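PDB 5X6B: O-phospho-L-seryl-tRNA:Cys-tRNA synthase from Methanocaldococcus jannaschii DSM 2661, which converts O-phosphoseryl-tRNA(Cys) to cysteinyl-tRNA(Cys), probably using pyridoxal phosphate to replace the phosphate group with sulfur. Local coordinates for residues A74-E77 with Y78-G81; A212-V215 with G216-A219; E271-D274 with K275-T279. One frame throughout, in Å; residues are numbered along the deposited sequence.

Contact 1. Residues A74-E77 with Y78-G81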
loop_
_atom_site.group_PDB
_atom_site.type_symbol
_atom_site.label_atom_id
_atom_site.label_comp_id
_atom_site.label_asym_id
_atom_site.label_seq_id
_atom_site.Cartn_x
_atom_site.Cartn_y
_atom_site.Cartn_z
ATOM N N ALA B 74 4.834 3.383 -6.549
ATOM C CA ALA B 74 5.061 3.615 -5.129
ATOM C C ALA B 74 5.108 2.294 -4.359
ATOM O O ALA B 74 5.889 2.143 -3.420
ATOM C CB ALA B 74 3.983 4.529 -4.568
ATOM N N VAL B 75 4.278 1.339 -4.768
ATOM C CA VAL B 75 4.303 -0.003 -4.189
ATOM C C VAL B 75 5.664 -0.662 -4.385
ATOM O O VAL B 75 6.240 -1.213 -3.448
ATOM C CB VAL B 75 3.215 -0.910 -4.804
ATOM C CG1 VAL B 75 3.383 -2.347 -4.333
ATOM C CG2 VAL B 75 1.835 -0.399 -4.453
ATOM N N TYR B 76 6.178 -0.589 -5.609
ATOM C CA TYR B 76 7.478 -1.167 -5.938
ATOM C C TYR B 76 8.589 -0.604 -5.051
ATOM O O TYR B 76 9.530 -1.311 -4.697
ATOM C CB TYR B 76 7.806 -0.928 -7.415
ATOM C CG TYR B 76 9.255 -1.184 -7.770
ATOM C CD1 TYR B 76 9.704 -2.465 -8.066
ATOM C CD2 TYR B 76 10.176 -0.142 -7.800
ATOM C CE1 TYR B 76 11.035 -2.700 -8.386
ATOM C CE2 TYR B 76 11.497 -0.368 -8.108
ATOM C CZ TYR B 76 11.923 -1.646 -8.404
ATOM O OH TYR B 76 13.242 -1.861 -8.723
ATOM N N GLU B 77 8.472 0.670 -4.699
ATOM C CA GLU B 77 9.433 1.323 -3.820
ATOM C C GLU B 77 9.259 0.935 -2.357
ATOM O O GLU B 77 10.201 1.023 -1.569
ATOM C CB GLU B 77 9.314 2.838 -3.945
ATOM C CG GLU B 77 9.612 3.358 -5.318
ATOM C CD GLU B 77 11.067 3.192 -5.685
ATOM O OE1 GLU B 77 11.924 3.279 -4.779
ATOM O OE2 GLU B 77 11.353 2.968 -6.880
ATOM N N TYR B 78 8.051 0.513 -1.998
ATOM C CA TYR B 78 7.686 0.356 -0.593
ATOM C C TYR B 78 7.051 -0.994 -0.241
ATOM O O TYR B 78 6.169 -1.029 0.601
ATOM C CB TYR B 78 6.706 1.467 -0.177
ATOM C CG TYR B 78 7.288 2.863 -0.023
ATOM C CD1 TYR B 78 7.779 3.302 1.202
ATOM C CD2 TYR B 78 7.308 3.754 -1.089
ATOM C CE1 TYR B 78 8.292 4.577 1.355
ATOM C CE2 TYR B 78 7.821 5.034 -0.947
ATOM C CZ TYR B 78 8.307 5.440 0.277
ATOM O OH TYR B 78 8.822 6.706 0.427
ATOM N N TRP B 79 7.476 -2.092 -0.870
ATOM C CA TRP B 79 6.917 -3.407 -0.533
ATOM C C TRP B 79 7.039 -3.720 0.947
ATOM O O TRP B 79 6.093 -4.164 1.595
ATOM C CB TRP B 79 7.623 -4.569 -1.243
ATOM C CG TRP B 79 7.981 -4.472 -2.670
ATOM C CD1 TRP B 79 9.198 -4.141 -3.182
ATOM C CD2 TRP B 79 7.161 -4.830 -3.792
ATOM N NE1 TRP B 79 9.174 -4.225 -4.555
ATOM C CE2 TRP B 79 7.936 -4.645 -4.950
ATOM C CE3 TRP B 79 5.843 -5.264 -3.922
ATOM C CZ2 TRP B 79 7.433 -4.873 -6.225
ATOM C CZ3 TRP B 79 5.354 -5.490 -5.190
ATOM C CH2 TRP B 79 6.142 -5.294 -6.322
ATOM N N ASP B 80 8.245 -3.498 1.454
ATOM C CA ASP B 80 8.753 -4.210 2.616
ATOM C C ASP B 80 8.338 -3.628 3.963
ATOM O O ASP B 80 8.623 -2.467 4.258
ATOM C CB ASP B 80 10.279 -4.270 2.525
ATOM C CG ASP B 80 10.760 -4.648 1.135
ATOM O OD1 ASP B 80 10.654 -5.839 0.770
ATOM O OD2 ASP B 80 11.229 -3.752 0.404
ATOM N N GLY B 81 7.671 -4.465 4.761
ATOM C CA GLY B 81 7.306 -4.171 6.140
ATOM C C GLY B 81 6.852 -2.755 6.437
ATOM O O GLY B 81 5.920 -2.243 5.819
#
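Val75 and Tyr76 receive the indole of Trp79, which folds back along the last turn of helix 69-77. The apolar contacts use two parts of the bicycle: Val75 CG1 meets Trp79 CZ3 at 3.8 Å, the two side chains crossing near a right angle, while Tyr76 CD1 reaches Trp79 CZ2 at 3.8 Å. The aromatic pair is oblique, with the Tyr76 ring and the five-membered ring of Trp79 inclined at 74°, so neither a stack nor a T-shape is formed. A CH-pi contact is clearer, because Tyr76 CA lies over the indole face, 4.0 Å from the five-membered centroid. With Trp79 CG set beside its own backbone N (chi1 -43°), this face is turned onto the helix backbone.

The stretch is a helix C-terminus: Tyr78 is the first residue to leave helical phi/psi, and its N donates to Val75 O at 2.9 Å, a bond to the third residue back. The donor stands well above the carbonyl plane of Val75. The Tyr78 ring runs the other way, with its edge toward Ala74 O, 3.2 Å from Tyr78 CD2, and that same carbon 3.6 Å from Glu77 CB.

Among the polar atoms, Trp79 NE1 is 2.9 Å from Tyr76 O, but the angle is too poor for a hydrogen bond; that carbonyl instead accepts from Arg53 of the second subunit, which also makes a cation-pi contact with Tyr76. Val75 and Trp79 pack reciprocally on Trp79 and Val75 of that subunit. Replacing the indole by an alanine here would probably uncover Val75 CG1 and the Tyr76 backbone and open a gap at the subunit interface. Outside the two segments, Glu77 OE1 forms a salt bridge with a basic side chain of another protein's chain.

Contact 2. Residues A212-V215 with G216-A219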
loop_
_atom_site.group_PDB
_atom_site.type_symbol
_atom_site.label_atom_id
_atom_site.label_comp_id
_atom_site.label_asym_id
_atom_site.label_seq_id
_atom_site.Cartn_x
_atom_site.Cartn_y
_atom_site.Cartn_z
ATOM N N ALA B 212 -26.803 15.489 3.157
ATOM C CA ALA B 212 -26.175 15.419 4.475
ATOM C C ALA B 212 -26.397 16.669 5.323
ATOM O O ALA B 212 -26.364 16.600 6.551
ATOM C CB ALA B 212 -24.675 15.157 4.323
ATOM N N LYS B 213 -26.614 17.808 4.671
ATOM C CA LYS B 213 -26.732 19.075 5.383
ATOM C C LYS B 213 -27.946 19.083 6.303
ATOM O O LYS B 213 -27.909 19.658 7.391
ATOM C CB LYS B 213 -26.817 20.246 4.402
ATOM C CG LYS B 213 -26.725 21.608 5.074
ATOM C CD LYS B 213 -26.622 22.732 4.057
ATOM C CE LYS B 213 -26.388 24.071 4.736
ATOM N NZ LYS B 213 -26.232 25.174 3.747
ATOM N N LYS B 214 -29.019 18.434 5.862
ATOM C CA LYS B 214 -30.257 18.398 6.628
ATOM C C LYS B 214 -30.075 17.637 7.936
ATOM O O LYS B 214 -30.499 18.104 8.993
ATOM C CB LYS B 214 -31.384 17.775 5.797
ATOM C CG LYS B 214 -32.310 18.802 5.141
ATOM C CD LYS B 214 -32.650 19.955 6.090
ATOM C CE LYS B 214 -33.900 20.709 5.647
ATOM N NZ LYS B 214 -34.041 22.006 6.370
ATOM N N VAL B 215 -29.438 16.473 7.867
ATOM C CA VAL B 215 -29.157 15.698 9.071
ATOM C C VAL B 215 -28.151 16.449 9.933
ATOM O O VAL B 215 -28.165 16.350 11.157
ATOM C CB VAL B 215 -28.625 14.293 8.736
ATOM C CG1 VAL B 215 -28.446 13.478 9.999
ATOM C CG2 VAL B 215 -29.579 13.581 7.783
ATOM N N GLY B 216 -27.290 17.223 9.283
ATOM C CA GLY B 216 -26.343 18.062 9.990
ATOM C C GLY B 216 -27.051 19.143 10.783
ATOM O O GLY B 216 -26.689 19.425 11.925
ATOM N N LYS B 217 -28.071 19.747 10.179
ATOM C CA LYS B 217 -28.811 20.823 10.834
ATOM C C LYS B 217 -29.674 20.309 11.984
ATOM O O LYS B 217 -29.804 20.979 13.008
ATOM C CB LYS B 217 -29.669 21.580 9.820
ATOM C CG LYS B 217 -28.859 22.541 8.970
ATOM C CD LYS B 217 -29.739 23.509 8.198
ATOM C CE LYS B 217 -30.739 22.780 7.310
ATOM N NZ LYS B 217 -31.562 23.720 6.495
ATOM N N ILE B 218 -30.258 19.127 11.811
ATOM C CA ILE B 218 -30.961 18.455 12.897
ATOM C C ILE B 218 -30.018 18.193 14.071
ATOM O O ILE B 218 -30.362 18.441 15.227
ATOM C CB ILE B 218 -31.568 17.117 12.437
ATOM C CG1 ILE B 218 -32.575 17.343 11.308
ATOM C CG2 ILE B 218 -32.221 16.386 13.610
ATOM C CD1 ILE B 218 -33.183 16.059 10.774
ATOM N N ALA B 219 -28.823 17.700 13.760
ATOM C CA ALA B 219 -27.835 17.352 14.775
ATOM C C ALA B 219 -27.303 18.575 15.511
ATOM O O ALA B 219 -26.990 18.499 16.697
ATOM C CB ALA B 219 -26.682 16.586 14.142
#
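Lys213 and Lys217 meet through a peptide group, the kind of flat group this contact offers, since no side chain in 212-219 ends in one. The carbonyl oxygen of Lys213 takes Lys217 N at 2.8 Å, and Lys217 CG lies 3.4 Å from that same oxygen. The next carbonyl repeats the scheme: Lys214 O accepts from Ile218 N at 3.0 Å while Ile218 CG1 comes to 3.2 Å from Lys214 O, because CG1 sits beside the backbone N (chi1 -60°), facing back down the helix. Ala219 CB is likewise 3.3 Å from Val215 O, which accepts from Ala219 N. With Gly216 N bonded to Ala212 O, four successive bonds of the i to i+4 kind identify a regular alpha-helix.

On the exposed side the chains of Lys214 and Lys217 converge obliquely, Lys214 bent at chi2 and Lys217 at chi3. Their methylenes touch, Lys214 CD to Lys217 CE at 3.6 Å. The 3.0 Å between Lys214 NZ and Lys217 NZ pairs like charges and two donors, so the placement of these ends is doubtful.

The opposite character marks the buried side, where Ala212, Val215 and Ala219 pack on strands 194-200 and 226-229. Helix 212-221 is the crossover of the beta-alpha-beta unit formed with these two parallel strands, and Val215 and Ile218 also touch Tyr180 of the neighbouring helix 179-188.

Contact 3. Residues E271-D274 with K275-T279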
loop_
_atom_site.group_PDB
_atom_site.type_symbol
_atom_site.label_atom_id
_atom_site.label_comp_id
_atom_site.label_asym_id
_atom_site.label_seq_id
_atom_site.Cartn_x
_atom_site.Cartn_y
_atom_site.Cartn_z
ATOM N N GLU B 271 -13.050 20.618 17.867
ATOM C CA GLU B 271 -13.867 20.440 19.062
ATOM C C GLU B 271 -13.712 19.043 19.659
ATOM O O GLU B 271 -13.684 18.884 20.878
ATOM C CB GLU B 271 -15.339 20.714 18.735
ATOM C CG GLU B 271 -16.289 20.578 19.913
ATOM C CD GLU B 271 -17.735 20.836 19.529
ATOM O OE1 GLU B 271 -17.987 21.169 18.353
ATOM O OE2 GLU B 271 -18.620 20.706 20.400
ATOM N N PHE B 272 -13.596 18.037 18.800
ATOM C CA PHE B 272 -13.489 16.657 19.262
ATOM C C PHE B 272 -12.068 16.106 19.156
ATOM O O PHE B 272 -11.856 14.901 19.290
ATOM C CB PHE B 272 -14.435 15.756 18.470
ATOM C CG PHE B 272 -15.884 16.090 18.646
ATOM C CD1 PHE B 272 -16.636 15.474 19.632
ATOM C CD2 PHE B 272 -16.502 17.011 17.816
ATOM C CE1 PHE B 272 -17.979 15.775 19.789
ATOM C CE2 PHE B 272 -17.839 17.317 17.967
ATOM C CZ PHE B 272 -18.582 16.699 18.956
ATOM N N SER B 273 -11.101 16.985 18.917
ATOM C CA SER B 273 -9.712 16.566 18.746
ATOM C C SER B 273 -9.156 15.884 19.999
ATOM O O SER B 273 -8.502 14.844 19.909
ATOM C CB SER B 273 -8.842 17.768 18.375
ATOM O OG SER B 273 -7.486 17.391 18.220
ATOM N N ASP B 274 -9.439 16.468 21.160
ATOM C CA ASP B 274 -8.883 16.003 22.431
ATOM C C ASP B 274 -9.248 14.560 22.772
ATOM O O ASP B 274 -8.487 13.865 23.445
ATOM C CB ASP B 274 -9.338 16.917 23.570
ATOM C CG ASP B 274 -8.724 18.303 23.489
ATOM O OD1 ASP B 274 -7.714 18.470 22.772
ATOM O OD2 ASP B 274 -9.251 19.222 24.153
ATOM N N LYS B 275 -10.411 14.112 22.320
ATOM C CA LYS B 275 -10.856 12.760 22.630
ATOM C C LYS B 275 -10.388 11.760 21.579
ATOM O O LYS B 275 -10.040 10.625 21.904
ATOM C CB LYS B 275 -12.379 12.722 22.762
ATOM C CG LYS B 275 -12.968 14.022 23.276
ATOM C CD LYS B 275 -14.178 13.772 24.163
ATOM C CE LYS B 275 -14.667 15.065 24.798
ATOM N NZ LYS B 275 -16.152 15.155 24.801
ATOM N N ILE B 276 -10.377 12.182 20.321
ATOM C CA ILE B 276 -9.900 11.321 19.250
ATOM C C ILE B 276 -8.397 11.132 19.384
ATOM O O ILE B 276 -7.902 10.006 19.397
ATOM C CB ILE B 276 -10.230 11.897 17.859
ATOM C CG1 ILE B 276 -11.745 12.051 17.683
ATOM C CG2 ILE B 276 -9.662 11.006 16.770
ATOM C CD1 ILE B 276 -12.507 10.744 17.752
ATOM N N THR B 277 -7.681 12.245 19.511
ATOM C CA THR B 277 -6.227 12.225 19.583
ATOM C C THR B 277 -5.718 12.118 21.021
ATOM O O THR B 277 -4.593 12.526 21.319
ATOM C CB THR B 277 -5.617 13.486 18.930
ATOM O OG1 THR B 277 -5.994 14.650 19.677
ATOM C CG2 THR B 277 -6.091 13.627 17.482
ATOM N N LYS B 278 -6.545 11.572 21.908
ATOM C CA LYS B 278 -6.145 11.402 23.301
ATOM C C LYS B 278 -4.946 10.468 23.382
ATOM O O LYS B 278 -4.924 9.404 22.758
ATOM C CB LYS B 278 -7.293 10.864 24.153
ATOM C CG LYS B 278 -6.833 10.266 25.473
ATOM C CD LYS B 278 -7.993 10.028 26.419
ATOM C CE LYS B 278 -7.511 9.438 27.733
ATOM N NZ LYS B 278 -8.631 8.840 28.512
ATOM N N THR B 279 -3.946 10.874 24.152
ATOM C CA THR B 279 -2.685 10.156 24.196
ATOM C C THR B 279 -2.619 9.160 25.354
ATOM O O THR B 279 -3.354 9.281 26.336
ATOM C CB THR B 279 -1.513 11.141 24.297
ATOM O OG1 THR B 279 -1.657 11.940 25.478
ATOM C CG2 THR B 279 -1.507 12.057 23.091
#
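Thr277 turns back on Ser273 and can be followed atom by atom. Its CB lies 3.3 Å from Ser273 O. From there OG1, placed between the backbone N and the carbonyl carbon (chi1 65°), donates to that oxygen at 2.5 Å, a value whose shortness means little at this resolution. The other branch, CG2, passes 3.6 Å from Ser273 O and goes on to approach Ser273 OG at 4.1 Å.

Ser273 O is therefore gripped twice by one residue, since Thr277 N also donates to it at 2.8 Å. The two donors come from different directions: the amide lies nearly along the C=O axis, whereas the hydroxyl stands 53° out of the carbonyl plane. This pair of hydrogen bonds to the fourth residue back marks the end of the short helix 273-276, after which Thr277 leaves helical phi/psi. The hydroxyl thus spends its proton inside the last turn.

At the start of the same helix, Phe272 occupies the N-cap position, and its carbonyl is the acceptor. Phe272 O takes Ile276 N at 3.3 Å, the donor in the carbonyl plane, and Ile276 CG1 rests at 3.3 Å from the same Phe272 O. A weak bond from Lys275 N adds to these. Beyond the turn, Lys278 CB packs on Asp274 O.

Helix 273-276 directly follows strand 264-268, and Ser273, Ile276 and Thr277 all lean on Phe268 at the end of that strand. Ile276 also meets Ile128 and Val129 of helix 122-132, and the Phe272 ring meets that of Phe248, on strand 248-252.

The three contacts follow one another along the chain without touching. Contact 1 closes helix 69-77 at the subunit interface, with its centre about 42 Å from that of contact 2, across the chain's centre, and about 31 Å from that of contact 3. Contacts 2 and 3 share the seven-stranded mixed sheet typical of fold-type I pyridoxal phosphate enzymes: helix 212-221 links strands 194-200 and 226-229, while helix 273-276 follows strand 264-268. Their nearest atoms are about 9 Å apart. Cofactor-bearing Lys255 falls between them in sequence. By nearest atoms, contact 3 lies about 11 Å from the bound nucleic acid and contact 2 about 37 Å, on a flank remote from it.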